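Local coordinates for lipoprotein (Mycoplasma mycoides subsp. capri, PDB 7ADK) that is probably a membrane-attached lipoprotein with a peptidase-like domain of the PA clan, its exact function not established, at residues N439-Y444 with K577-I582. Residues are numbered along the deposited sequence; the frame is centred on the assembly and turned at random.
Sequences NPTKFY and KLISKI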
loop_
_atom_site.group_PDB
_atom_site.type_symbol
_atom_site.label_atom_id
_atom_site.label_comp_id
_atom_site.label_asym_id
_atom_site.label_seq_id
_atom_site.Cartn_x
_atom_site.Cartn_y
_atom_site.Cartn_z
ATOM N N ASN B 439 -7.980 13.363 -36.905
ATOM C CA ASN B 439 -8.784 12.549 -35.979
ATOM C C ASN B 439 -8.545 11.035 -36.194
ATOM O O ASN B 439 -9.347 10.385 -36.866
ATOM C CB ASN B 439 -10.282 12.966 -36.062
ATOM C CG ASN B 439 -10.937 12.972 -37.444
ATOM O OD1 ASN B 439 -10.307 13.032 -38.487
ATOM N ND2 ASN B 439 -12.238 12.926 -37.505
ATOM N N PRO B 440 -7.447 10.454 -35.665
ATOM C CA PRO B 440 -7.089 9.047 -35.865
ATOM C C PRO B 440 -7.890 8.084 -34.984
ATOM O O PRO B 440 -8.304 8.429 -33.886
ATOM C CB PRO B 440 -5.597 8.972 -35.549
ATOM C CG PRO B 440 -5.439 10.014 -34.456
ATOM C CD PRO B 440 -6.413 11.103 -34.877
ATOM N N THR B 441 -8.072 6.848 -35.444
ATOM C CA THR B 441 -8.843 5.797 -34.742
ATOM C C THR B 441 -8.116 4.460 -34.563
ATOM O O THR B 441 -8.529 3.648 -33.736
ATOM C CB THR B 441 -10.164 5.517 -35.471
ATOM O OG1 THR B 441 -9.902 5.032 -36.766
ATOM C CG2 THR B 441 -11.047 6.741 -35.607
ATOM N N LYS B 442 -7.022 4.219 -35.292
ATOM C CA LYS B 442 -6.313 2.937 -35.353
ATOM C C LYS B 442 -4.872 3.092 -34.882
ATOM O O LYS B 442 -4.063 3.757 -35.523
ATOM C CB LYS B 442 -6.439 2.408 -36.786
ATOM C CG LYS B 442 -6.098 0.924 -36.913
ATOM C CD LYS B 442 -6.598 0.402 -38.259
ATOM C CE LYS B 442 -6.538 -1.118 -38.309
ATOM N NZ LYS B 442 -7.583 -1.688 -39.181
ATOM N N PHE B 443 -4.578 2.502 -33.728
ATOM C CA PHE B 443 -3.385 2.762 -32.917
ATOM C C PHE B 443 -2.534 1.511 -32.733
ATOM O O PHE B 443 -3.060 0.406 -32.684
ATOM C CB PHE B 443 -3.793 3.311 -31.550
ATOM C CG PHE B 443 -4.291 4.735 -31.573
ATOM C CD1 PHE B 443 -5.609 5.024 -31.944
ATOM C CD2 PHE B 443 -3.427 5.776 -31.224
ATOM C CE1 PHE B 443 -6.075 6.340 -31.928
ATOM C CE2 PHE B 443 -3.890 7.097 -31.199
ATOM C CZ PHE B 443 -5.217 7.374 -31.541
ATOM N N TYR B 444 -1.221 1.702 -32.603
ATOM C CA TYR B 444 -0.215 0.661 -32.449
ATOM C C TYR B 444 0.549 0.857 -31.155
ATOM O O TYR B 444 0.966 1.968 -30.812
ATOM C CB TYR B 444 0.723 0.617 -33.653
ATOM C CG TYR B 444 -0.004 0.471 -34.960
ATOM C CD1 TYR B 444 -0.562 1.601 -35.571
ATOM C CD2 TYR B 444 -0.216 -0.799 -35.512
ATOM C CE1 TYR B 444 -1.413 1.455 -36.673
ATOM C CE2 TYR B 444 -1.032 -0.933 -36.643
ATOM C CZ TYR B 444 -1.674 0.181 -37.194
ATOM O OH TYR B 444 -2.588 0.013 -38.176
ATOM N N LYS B 577 -14.037 12.286 -29.470
ATOM C CA LYS B 577 -13.685 12.718 -28.115
ATOM C C LYS B 577 -13.432 11.543 -27.180
ATOM O O LYS B 577 -12.492 11.590 -26.405
ATOM C CB LYS B 577 -14.755 13.658 -27.557
ATOM C CG LYS B 577 -14.711 15.021 -28.244
ATOM C CD LYS B 577 -15.550 16.084 -27.535
ATOM C CE LYS B 577 -17.054 15.830 -27.546
ATOM N NZ LYS B 577 -17.654 16.007 -28.873
ATOM N N LEU B 578 -14.185 10.463 -27.285
ATOM C CA LEU B 578 -13.972 9.267 -26.487
ATOM C C LEU B 578 -12.647 8.581 -26.834
ATOM O O LEU B 578 -11.920 8.205 -25.932
ATOM C CB LEU B 578 -15.164 8.341 -26.593
ATOM C CG LEU B 578 -15.179 7.110 -25.745
ATOM C CD1 LEU B 578 -14.985 7.328 -24.372
ATOM C CD2 LEU B 578 -16.373 6.360 -25.873
ATOM N N ILE B 579 -12.247 8.512 -28.105
ATOM C CA ILE B 579 -10.914 8.013 -28.493
ATOM C C ILE B 579 -9.804 8.924 -27.965
ATOM O O ILE B 579 -8.765 8.440 -27.521
ATOM C CB ILE B 579 -10.821 7.780 -30.017
ATOM C CG1 ILE B 579 -11.731 6.598 -30.393
ATOM C CG2 ILE B 579 -9.387 7.497 -30.478
ATOM C CD1 ILE B 579 -11.943 6.387 -31.887
ATOM N N SER B 580 -10.025 10.229 -27.933
ATOM C CA SER B 580 -9.060 11.158 -27.354
ATOM C C SER B 580 -8.952 11.027 -25.838
ATOM O O SER B 580 -7.842 11.017 -25.338
ATOM C CB SER B 580 -9.379 12.593 -27.747
ATOM O OG SER B 580 -9.361 12.730 -29.147
ATOM N N LYS B 581 -10.053 10.826 -25.105
ATOM C CA LYS B 581 -10.032 10.547 -23.658
ATOM C C LYS B 581 -9.439 9.175 -23.327
ATOM O O LYS B 581 -8.737 9.062 -22.331
ATOM C CB LYS B 581 -11.441 10.705 -23.063
ATOM C CG LYS B 581 -11.946 12.149 -23.028
ATOM C CD LYS B 581 -11.231 13.088 -22.045
ATOM C CE LYS B 581 -11.496 12.755 -20.576
ATOM N NZ LYS B 581 -10.907 13.763 -19.683
ATOM N N ILE B 582 -9.598 8.150 -24.160
ATOM C CA ILE B 582 -8.916 6.852 -24.034
ATOM C C ILE B 582 -7.399 7.004 -24.193
ATOM O O ILE B 582 -6.617 6.587 -23.339
ATOM C CB ILE B 582 -9.490 5.841 -25.063
ATOM C CG1 ILE B 582 -10.898 5.395 -24.642
ATOM C CG2 ILE B 582 -8.609 4.597 -25.187
ATOM C CD1 ILE B 582 -11.730 4.753 -25.752
#
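Ile579 of helix 575-582 sets its two methyl groups against Thr441, Phe443 and the carbonyl of Pro440 in a small, largely apolar helix-on-strand contact where a loop runs into strand 442-447. That strand belongs to an antiparallel sheet, where it runs between strands 421-433 and 541-546, consistent with the beta-rich, chymotrypsin-like architecture of the PA clan. The contact illustrates how one beta-branched residue can serve several neighbours by dividing its branches between them. Its longer branch has CG1 anti to the carbonyl carbon (chi1 -68°) and is extended beyond it (chi2 170°), which carries Ile579 CD1 to the methyl of Thr441, 3.8 Å from Thr441 CG2. Phe443 lies two residues further on, and the methyl CG2 of Ile579 comes at its ring obliquely; backbone bonding to Val545 ties Phe443 into the sheet while its side chain also touches Ile428. Within the same loop, Asn439 ND2 donates a hydrogen bond to Asn576 OD1 of the helix, a polar link between the two elements. The short branch of Ile579 lies between a carbonyl and an aromatic ring. Ile579 CG2 is 3.8 Å from Phe443 CE1. On the carbonyl side, Ile579 CG2 is 3.7 Å from Pro440 O.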